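Local atomic coordinates of beta-galactoside alpha-2,6-sialyltransferase (Photobacterium sp., PDB entry 2Z4T), a protein that probably transfers sialic acid from its CMP-activated form to galactose-bearing acceptors such as lactose, forming an alpha-2,6 linkage. Residues D134-E139 / K324-K329; D158-E163 / L335-F340. All blocks are in the same frame, centred on the assembly; numbering follows the deposited sequence. Where two conformers were deposited one is given.

Contact 1: D134-E139 / K324-K329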
ATOM      1  N   ASP A 134      -3.114   1.664   4.580  1.00 39.53           N
ATOM      2  CA  ASP A 134      -3.266   3.099   4.880  1.00 39.30           C
ATOM      3  C   ASP A 134      -4.673   3.631   4.588  1.00 39.78           C
ATOM      4  O   ASP A 134      -5.174   4.494   5.318  1.00 39.72           O
ATOM      5  CB  ASP A 134      -2.258   3.932   4.106  1.00 38.61           C
ATOM      6  CG  ASP A 134      -0.829   3.704   4.567  1.00 38.29           C
ATOM      7  OD1 ASP A 134      -0.589   3.139   5.677  1.00 39.47           O
ATOM      8  OD2 ASP A 134       0.070   4.088   3.808  1.00 34.22           O
ATOM      9  N   ILE A 135      -5.301   3.105   3.532  1.00 39.28           N
ATOM     10  CA  ILE A 135      -6.590   3.582   3.086  1.00 38.71           C
ATOM     11  C   ILE A 135      -7.643   3.147   4.083  1.00 40.00           C
ATOM     12  O   ILE A 135      -8.446   3.971   4.537  1.00 40.70           O
ATOM     13  CB  ILE A 135      -6.926   3.036   1.690  1.00 38.47           C
ATOM     14  CG1 ILE A 135      -6.120   3.782   0.626  1.00 38.22           C
ATOM     15  CG2 ILE A 135      -8.440   3.070   1.409  1.00 36.73           C
ATOM     16  CD1 ILE A 135      -6.079   3.091  -0.751  1.00 38.48           C
ATOM     17  N   ILE A 136      -7.645   1.861   4.420  1.00 40.26           N
ATOM     18  CA  ILE A 136      -8.578   1.331   5.384  1.00 41.25           C
ATOM     19  C   ILE A 136      -8.495   2.072   6.745  1.00 42.26           C
ATOM     20  O   ILE A 136      -9.518   2.480   7.291  1.00 42.19           O
ATOM     21  CB  ILE A 136      -8.415  -0.207   5.544  1.00 41.67           C
ATOM     22  CG1 ILE A 136      -8.671  -0.875   4.188  1.00 40.91           C
ATOM     23  CG2 ILE A 136      -9.390  -0.743   6.608  1.00 40.90           C
ATOM     24  CD1 ILE A 136      -8.542  -2.336   4.183  1.00 40.29           C
ATOM     25  N   LYS A 137      -7.287   2.290   7.262  1.00 43.11           N
ATOM     26  CA  LYS A 137      -7.121   3.080   8.481  1.00 43.96           C
ATOM     27  C   LYS A 137      -7.677   4.511   8.320  1.00 44.72           C
ATOM     28  O   LYS A 137      -8.332   5.051   9.219  1.00 44.64           O
ATOM     29  CB  LYS A 137      -5.652   3.117   8.907  1.00 43.98           C
ATOM     30  CG  LYS A 137      -5.432   3.886  10.187  1.00 44.44           C
ATOM     31  CD  LYS A 137      -4.051   3.720  10.738  1.00 46.40           C
ATOM     32  CE  LYS A 137      -3.761   4.811  11.769  1.00 48.66           C
ATOM     33  NZ  LYS A 137      -2.303   4.875  12.126  1.00 51.12           N
ATOM     34  N   SER A 138      -7.436   5.102   7.157  1.00 45.11           N
ATOM     35  CA  SER A 138      -7.804   6.475   6.917  1.00 45.64           C
ATOM     36  C   SER A 138      -9.314   6.622   6.775  1.00 46.41           C
ATOM     37  O   SER A 138      -9.886   7.675   7.079  1.00 46.18           O
ATOM     38  CB  SER A 138      -7.062   7.011   5.688  1.00 45.29           C
ATOM     39  OG  SER A 138      -7.574   8.258   5.273  1.00 45.06           O
ATOM     40  N   GLU A 139      -9.973   5.575   6.310  1.00 47.62           N
ATOM     41  CA  GLU A 139     -11.411   5.681   6.129  1.00 49.01           C
ATOM     42  C   GLU A 139     -12.053   5.916   7.491  1.00 49.85           C
ATOM     43  O   GLU A 139     -13.056   6.615   7.584  1.00 50.27           O
ATOM     44  CB  GLU A 139     -11.991   4.451   5.433  1.00 48.97           C
ATOM     45  CG  GLU A 139     -13.477   4.551   5.091  1.00 50.04           C
ATOM     46  CD  GLU A 139     -14.423   4.269   6.269  1.00 52.91           C
ATOM     47  OE1 GLU A 139     -14.000   3.707   7.320  1.00 51.49           O
ATOM     48  OE2 GLU A 139     -15.620   4.618   6.132  1.00 55.99           O
ATOM     49  N   LYS A 324      -3.264  -6.214  12.434  1.00 44.62           N
ATOM     50  CA  LYS A 324      -3.552  -6.474  13.845  1.00 45.52           C
ATOM     51  C   LYS A 324      -4.232  -5.269  14.484  1.00 45.80           C
ATOM     52  O   LYS A 324      -5.018  -5.438  15.417  1.00 46.43           O
ATOM     53  CB  LYS A 324      -2.263  -6.798  14.592  1.00 45.99           C
ATOM     54  CG  LYS A 324      -2.385  -6.805  16.107  1.00 49.02           C
ATOM     55  CD  LYS A 324      -1.118  -7.398  16.743  1.00 55.89           C
ATOM     56  CE  LYS A 324      -0.674  -6.601  17.981  1.00 59.87           C
ATOM     57  NZ  LYS A 324      -0.261  -5.179  17.638  1.00 61.87           N
ATOM     58  N   LYS A 325      -3.929  -4.067  13.997  1.00 44.97           N
ATOM     59  CA  LYS A 325      -4.489  -2.862  14.587  1.00 45.11           C
ATOM     60  C   LYS A 325      -5.864  -2.499  14.030  1.00 44.16           C
ATOM     61  O   LYS A 325      -6.524  -1.621  14.572  1.00 43.86           O
ATOM     62  CB  LYS A 325      -3.537  -1.666  14.459  1.00 45.75           C
ATOM     63  CG  LYS A 325      -2.416  -1.629  15.510  1.00 48.86           C
ATOM     64  CD  LYS A 325      -1.530  -0.412  15.240  1.00 56.63           C
ATOM     65  CE  LYS A 325      -0.764   0.047  16.496  1.00 60.94           C
ATOM     66  NZ  LYS A 325       0.702  -0.259  16.464  1.00 63.06           N
ATOM     67  N   PHE A 326      -6.275  -3.164  12.950  1.00 43.17           N
ATOM     68  CA  PHE A 326      -7.606  -3.000  12.378  1.00 42.02           C
ATOM     69  C   PHE A 326      -8.653  -3.580  13.329  1.00 41.46           C
ATOM     70  O   PHE A 326      -8.406  -4.600  13.967  1.00 40.95           O
ATOM     71  CB  PHE A 326      -7.733  -3.782  11.055  1.00 41.69           C
ATOM     72  CG  PHE A 326      -7.051  -3.148   9.868  1.00 42.79           C
ATOM     73  CD1 PHE A 326      -6.824  -1.765   9.806  1.00 42.02           C
ATOM     74  CD2 PHE A 326      -6.672  -3.944   8.776  1.00 40.84           C
ATOM     75  CE1 PHE A 326      -6.192  -1.200   8.687  1.00 43.35           C
ATOM     76  CE2 PHE A 326      -6.047  -3.382   7.660  1.00 41.90           C
ATOM     77  CZ  PHE A 326      -5.803  -2.010   7.615  1.00 41.72           C
ATOM     78  N   ASN A 327      -9.833  -2.961  13.385  1.00 40.72           N
ATOM     79  CA  ASN A 327     -10.972  -3.587  14.033  1.00 40.40           C
ATOM     80  C   ASN A 327     -11.495  -4.723  13.141  1.00 40.39           C
ATOM     81  O   ASN A 327     -11.029  -4.898  12.010  1.00 40.21           O
ATOM     82  CB  ASN A 327     -12.060  -2.561  14.376  1.00 40.31           C
ATOM     83  CG  ASN A 327     -12.757  -1.995  13.157  1.00 40.36           C
ATOM     84  OD1 ASN A 327     -13.038  -2.702  12.181  1.00 40.80           O
ATOM     85  ND2 ASN A 327     -13.078  -0.708  13.221  1.00 41.34           N
ATOM     86  N   SER A 328     -12.442  -5.507  13.634  1.00 40.25           N
ATOM     87  CA  SER A 328     -12.771  -6.749  12.928  1.00 40.47           C
ATOM     88  C   SER A 328     -13.478  -6.517  11.583  1.00 40.32           C
ATOM     89  O   SER A 328     -13.325  -7.327  10.663  1.00 40.18           O
ATOM     90  CB  SER A 328     -13.560  -7.698  13.815  1.00 39.93           C
ATOM     91  OG  SER A 328     -14.649  -6.994  14.362  1.00 41.68           O
ATOM     92  N   LYS A 329     -14.228  -5.423  11.467  1.00 39.82           N
ATOM     93  CA  LYS A 329     -14.861  -5.086  10.203  1.00 40.23           C
ATOM     94  C   LYS A 329     -13.793  -4.706   9.169  1.00 40.74           C
ATOM     95  O   LYS A 329     -13.842  -5.164   8.013  1.00 41.23           O
ATOM     96  CB  LYS A 329     -15.860  -3.945  10.379  1.00 40.37           C
ATOM     97  CG  LYS A 329     -16.053  -3.066   9.147  1.00 40.07           C
ATOM     98  CD  LYS A 329     -16.892  -3.778   8.105  1.00 41.26           C
ATOM     99  CE  LYS A 329     -17.012  -2.933   6.848  1.00 40.66           C
ATOM    100  NZ  LYS A 329     -17.422  -3.789   5.701  1.00 38.95           N
TER

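Contact 2: D158-E163 / L335-F340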
ATOM      1  N   ASP A 158     -16.526  -2.211  -7.176  1.00 47.55           N
ATOM      2  CA  ASP A 158     -17.198  -0.914  -7.032  1.00 48.38           C
ATOM      3  C   ASP A 158     -17.718  -0.707  -5.622  1.00 47.87           C
ATOM      4  O   ASP A 158     -17.680   0.407  -5.118  1.00 48.26           O
ATOM      5  CB  ASP A 158     -18.334  -0.733  -8.049  1.00 48.96           C
ATOM      6  CG  ASP A 158     -17.848  -0.840  -9.495  1.00 52.58           C
ATOM      7  OD1 ASP A 158     -16.635  -0.587  -9.746  1.00 54.58           O
ATOM      8  OD2 ASP A 158     -18.675  -1.193 -10.381  1.00 54.70           O
ATOM      9  N   GLU A 159     -18.200  -1.779  -4.998  1.00 47.42           N
ATOM     10  CA  GLU A 159     -18.735  -1.752  -3.632  0.50 47.57           C
ATOM     11  C   GLU A 159     -17.655  -1.305  -2.657  1.00 47.59           C
ATOM     12  O   GLU A 159     -17.854  -0.385  -1.831  1.00 47.44           O
ATOM     13  CB  GLU A 159     -19.238  -3.155  -3.238  0.50 47.73           C
ATOM     14  CG  GLU A 159     -19.811  -3.296  -1.814  0.50 47.47           C
ATOM     15  CD  GLU A 159     -19.878  -4.754  -1.321  0.50 48.04           C
ATOM     16  OE1 GLU A 159     -18.830  -5.442  -1.288  0.50 48.53           O
ATOM     17  OE2 GLU A 159     -20.980  -5.214  -0.947  0.50 47.96           O
ATOM     18  N   GLN A 160     -16.505  -1.983  -2.758  1.00 47.24           N
ATOM     19  CA  GLN A 160     -15.349  -1.729  -1.912  1.00 47.06           C
ATOM     20  C   GLN A 160     -14.835  -0.302  -2.084  1.00 47.12           C
ATOM     21  O   GLN A 160     -14.598   0.392  -1.097  1.00 46.14           O
ATOM     22  CB  GLN A 160     -14.254  -2.758  -2.195  1.00 46.88           C
ATOM     23  CG  GLN A 160     -14.557  -4.114  -1.551  1.00 48.24           C
ATOM     24  CD  GLN A 160     -13.860  -5.284  -2.222  1.00 49.27           C
ATOM     25  OE1 GLN A 160     -13.081  -5.123  -3.174  1.00 48.53           O
ATOM     26  NE2 GLN A 160     -14.130  -6.476  -1.715  1.00 47.73           N
ATOM     27  N   MET A 161     -14.699   0.131  -3.340  1.00 47.64           N
ATOM     28  CA  MET A 161     -14.330   1.514  -3.653  1.00 48.87           C
ATOM     29  C   MET A 161     -15.278   2.492  -2.984  1.00 48.98           C
ATOM     30  O   MET A 161     -14.851   3.400  -2.257  1.00 48.70           O
ATOM     31  CB  MET A 161     -14.262   1.747  -5.164  1.00 48.52           C
ATOM     32  CG  MET A 161     -13.073   1.011  -5.808  1.00 49.44           C
ATOM     33  SD  MET A 161     -12.700   1.554  -7.478  1.00 50.12           S
ATOM     34  CE  MET A 161     -14.020   0.767  -8.387  1.00 50.09           C
ATOM     35  N   LYS A 162     -16.568   2.262  -3.185  1.00 49.73           N
ATOM     36  CA  LYS A 162     -17.577   3.127  -2.604  1.00 50.91           C
ATOM     37  C   LYS A 162     -17.410   3.174  -1.078  1.00 50.13           C
ATOM     38  O   LYS A 162     -17.434   4.235  -0.474  1.00 50.41           O
ATOM     39  CB  LYS A 162     -18.980   2.698  -3.029  1.00 51.29           C
ATOM     40  CG  LYS A 162     -19.965   3.868  -3.059  1.00 55.95           C
ATOM     41  CD  LYS A 162     -20.855   3.935  -1.796  1.00 59.82           C
ATOM     42  CE  LYS A 162     -22.218   3.228  -2.010  1.00 61.21           C
ATOM     43  NZ  LYS A 162     -23.118   3.318  -0.812  1.00 60.15           N
ATOM     44  N   GLU A 163     -17.176   2.025  -0.476  1.00 48.98           N
ATOM     45  CA  GLU A 163     -16.981   1.956   0.953  1.00 48.44           C
ATOM     46  C   GLU A 163     -15.758   2.742   1.432  1.00 47.35           C
ATOM     47  O   GLU A 163     -15.708   3.188   2.575  1.00 46.75           O
ATOM     48  CB  GLU A 163     -16.824   0.500   1.333  1.00 49.08           C
ATOM     49  CG  GLU A 163     -17.378   0.146   2.650  1.00 51.40           C
ATOM     50  CD  GLU A 163     -17.470  -1.343   2.813  1.00 55.53           C
ATOM     51  OE1 GLU A 163     -17.781  -2.058   1.823  1.00 57.04           O
ATOM     52  OE2 GLU A 163     -17.235  -1.788   3.947  1.00 57.63           O
ATOM     53  N   LEU A 335      -9.159  -8.430   3.963  1.00 39.29           N
ATOM     54  CA  LEU A 335      -8.945  -9.779   3.400  1.00 39.43           C
ATOM     55  C   LEU A 335      -9.722  -9.947   2.107  1.00 39.31           C
ATOM     56  O   LEU A 335      -9.291 -10.605   1.148  1.00 39.17           O
ATOM     57  CB  LEU A 335      -9.321 -10.905   4.393  1.00 38.72           C
ATOM     58  CG  LEU A 335      -8.518 -10.925   5.694  1.00 38.16           C
ATOM     59  CD1 LEU A 335      -8.876 -12.134   6.530  1.00 36.91           C
ATOM     60  CD2 LEU A 335      -6.991 -10.855   5.433  1.00 36.07           C
ATOM     61  N   SER A 336     -10.873  -9.317   2.112  1.00 39.18           N
ATOM     62  CA  SER A 336     -11.766  -9.351   1.007  1.00 39.95           C
ATOM     63  C   SER A 336     -11.170  -8.585  -0.181  1.00 39.83           C
ATOM     64  O   SER A 336     -11.216  -9.061  -1.308  1.00 40.70           O
ATOM     65  CB  SER A 336     -13.084  -8.758   1.461  1.00 39.70           C
ATOM     66  OG  SER A 336     -13.932  -8.629   0.368  1.00 42.76           O
ATOM     67  N   ILE A 337     -10.582  -7.421   0.068  1.00 39.36           N
ATOM     68  CA  ILE A 337      -9.930  -6.686  -1.005  1.00 38.93           C
ATOM     69  C   ILE A 337      -8.680  -7.384  -1.567  1.00 39.77           C
ATOM     70  O   ILE A 337      -8.461  -7.357  -2.773  1.00 39.89           O
ATOM     71  CB  ILE A 337      -9.632  -5.219  -0.626  1.00 38.75           C
ATOM     72  CG1 ILE A 337     -10.958  -4.478  -0.380  1.00 37.53           C
ATOM     73  CG2 ILE A 337      -8.841  -4.538  -1.762  1.00 37.61           C
ATOM     74  CD1 ILE A 337     -10.818  -3.058   0.154  1.00 37.41           C
ATOM     75  N   VAL A 338      -7.865  -7.996  -0.706  1.00 40.25           N
ATOM     76  CA  VAL A 338      -6.715  -8.775  -1.185  1.00 41.45           C
ATOM     77  C   VAL A 338      -7.093 -10.192  -1.706  1.00 41.98           C
ATOM     78  O   VAL A 338      -6.237 -10.911  -2.205  1.00 42.13           O
ATOM     79  CB  VAL A 338      -5.533  -8.846  -0.140  1.00 41.65           C
ATOM     80  CG1 VAL A 338      -5.266  -7.468   0.491  1.00 39.95           C
ATOM     81  CG2 VAL A 338      -5.816  -9.901   0.944  1.00 41.84           C
ATOM     82  N   ASN A 339      -8.374 -10.555  -1.607  1.00 42.37           N
ATOM     83  CA  ASN A 339      -8.892 -11.889  -1.988  1.00 42.99           C
ATOM     84  C   ASN A 339      -8.289 -13.087  -1.249  1.00 42.30           C
ATOM     85  O   ASN A 339      -8.097 -14.166  -1.819  1.00 41.73           O
ATOM     86  CB  ASN A 339      -8.903 -12.111  -3.511  1.00 43.65           C
ATOM     87  CG  ASN A 339      -9.674 -11.023  -4.261  1.00 46.71           C
ATOM     88  OD1 ASN A 339     -10.690 -10.531  -3.783  1.00 50.39           O
ATOM     89  ND2 ASN A 339      -9.174 -10.631  -5.431  1.00 49.42           N
ATOM     90  N   PHE A 340      -8.013 -12.887   0.034  1.00 41.85           N
ATOM     91  CA  PHE A 340      -7.574 -13.983   0.880  1.00 41.83           C
ATOM     92  C   PHE A 340      -8.735 -14.616   1.654  1.00 42.03           C
ATOM     93  O   PHE A 340      -9.326 -14.009   2.551  1.00 42.55           O
ATOM     94  CB  PHE A 340      -6.450 -13.550   1.831  1.00 40.92           C
ATOM     95  CG  PHE A 340      -5.914 -14.675   2.691  1.00 40.25           C
ATOM     96  CD1 PHE A 340      -5.792 -15.972   2.180  1.00 36.99           C
ATOM     97  CD2 PHE A 340      -5.519 -14.435   4.000  1.00 38.67           C
ATOM     98  CE1 PHE A 340      -5.291 -17.003   2.960  1.00 35.98           C
ATOM     99  CE2 PHE A 340      -5.023 -15.466   4.786  1.00 38.55           C
ATOM    100  CZ  PHE A 340      -4.914 -16.761   4.258  1.00 37.27           C
TER

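Contact 1: D134-E139 / K324-K329
Ile136 and Phe326 carry this buried contact. The CG2 methyl of Ile136 sits over one face of the Phe326 ring, 4.1 Å from the ring centroid and 21° off the ring normal, which makes it a CH-pi contact. The methyl is displaced from the middle of the ring toward the CE1 and CZ rim, and Ile136 CB follows it, lying 3.8 Å from Phe326 CZ. The two side chains cross at about a right angle. CG1 of Ile136 lies anti to the carbonyl carbon (chi1 -60°), which turns CG2 anti to the backbone N and sets CB and CG2 against the ring; a branched aliphatic residue thus offers a methyl to the aromatic face. The rim of the ring also reaches the neighbouring backbone: Lys137 N is 3.9 Å from Phe326 CE1, approached obliquely. The CB of Lys137 stands 4.4 Å from the same CE1, an aliphatic base beside the ring in an otherwise exposed residue.

Helix 126-141 follows strand 103-122 and leads into strand 146-151, its parallel neighbour, so it is the helical link of a beta-alpha-beta crossover in the N-terminal half of the GT-B fold. Another side of the helix is turned to that sheet, where Ile135 packs on Ile149 and Trp151.

Phe326 belongs to the short link between helices 322-325 and 328-338. Its long, flat apolar side chain suits a link whose backbone stays at some distance, Phe326 CA being 7.2 Å from Lys137 CA, because the ring can bridge to helix 126-141. The next residue, Asn327, is the N-cap of helix 328-338, its OD1 accepting a hydrogen bond from the backbone N of Gln330. Farther along, Gln330 and Phe334 of that helix also touch Ile136.

Contact 2: D158-E163 / L335-F340
This is a small, buried helix-to-helix contact in which Gln160 of helix 158-164 lies alongside Ile337 and Ser336 in the last turn of helix 328-338, on the outer, helical layer of the N-terminal half of the molecule. Gln160 extends beyond CG and slides past Ile337 in the opposite direction, laying its methylenes and amide along the isoleucine's CG1. The approach tightens toward the amide: Ile337 CG1 is 3.8 Å from Gln160 CG and 3.5 Å from Gln160 CD. Glutamine suits this position because its aliphatic part can pack on a hydrocarbon while its end remains polar. The oxygen is used locally, OE1 accepting a hydrogen bond from the backbone N of Thr157, just ahead of the helix, and this bond helps fix the rotation of the amide. Gln160 NE2 then comes 3.0 Å from Ser336 OG, but at an angle too poor for a hydrogen bond, so the pair is a close polar approach. Ser336 OG reaches that place by standing anti to its backbone N (chi1 173°). Serine, small and polar, suits this partly exposed margin beside the amide, and Ile337, buried, continues inward onto Leu132 of helix 126-141 and Ile154.

The same turn of helix 328-338 ends in a Schellman motif. Phe340 N bonds back to Leu335 O at 2.8 Å, Asn339 N bonds weakly to Ser336 O, and Asn339 takes the positive phi (59°) that asparagine tolerates better than most residues. Such a helix end turns the chain sharply, here on the way from the N-terminal sheet to the second, parallel sheet of the GT-B fold.

In the fold
Contacts 1 and 2 have centres 13 Å apart. Segment 324-329 leads into helix 328-338 and segment 335-340 ends it; helix 126-141 meets the link before this helix and, through Ile136, the helix itself, while helix 158-164 packs near its end. They are also joined directly: Lys329 NZ forms a 2.7 Å salt bridge with Glu163 OE2, and Glu139 CG packs 3.6 Å from Glu163 O. Of the two, contact 2 comes closer to the magnesium-binding Thr128, the side chain of Ile337 being about 8 Å from it and that of Ile136 about 11 Å. Ile337 is also about 11 Å from both a bound magnesium ion and the side chain of CMP-binding Ser430.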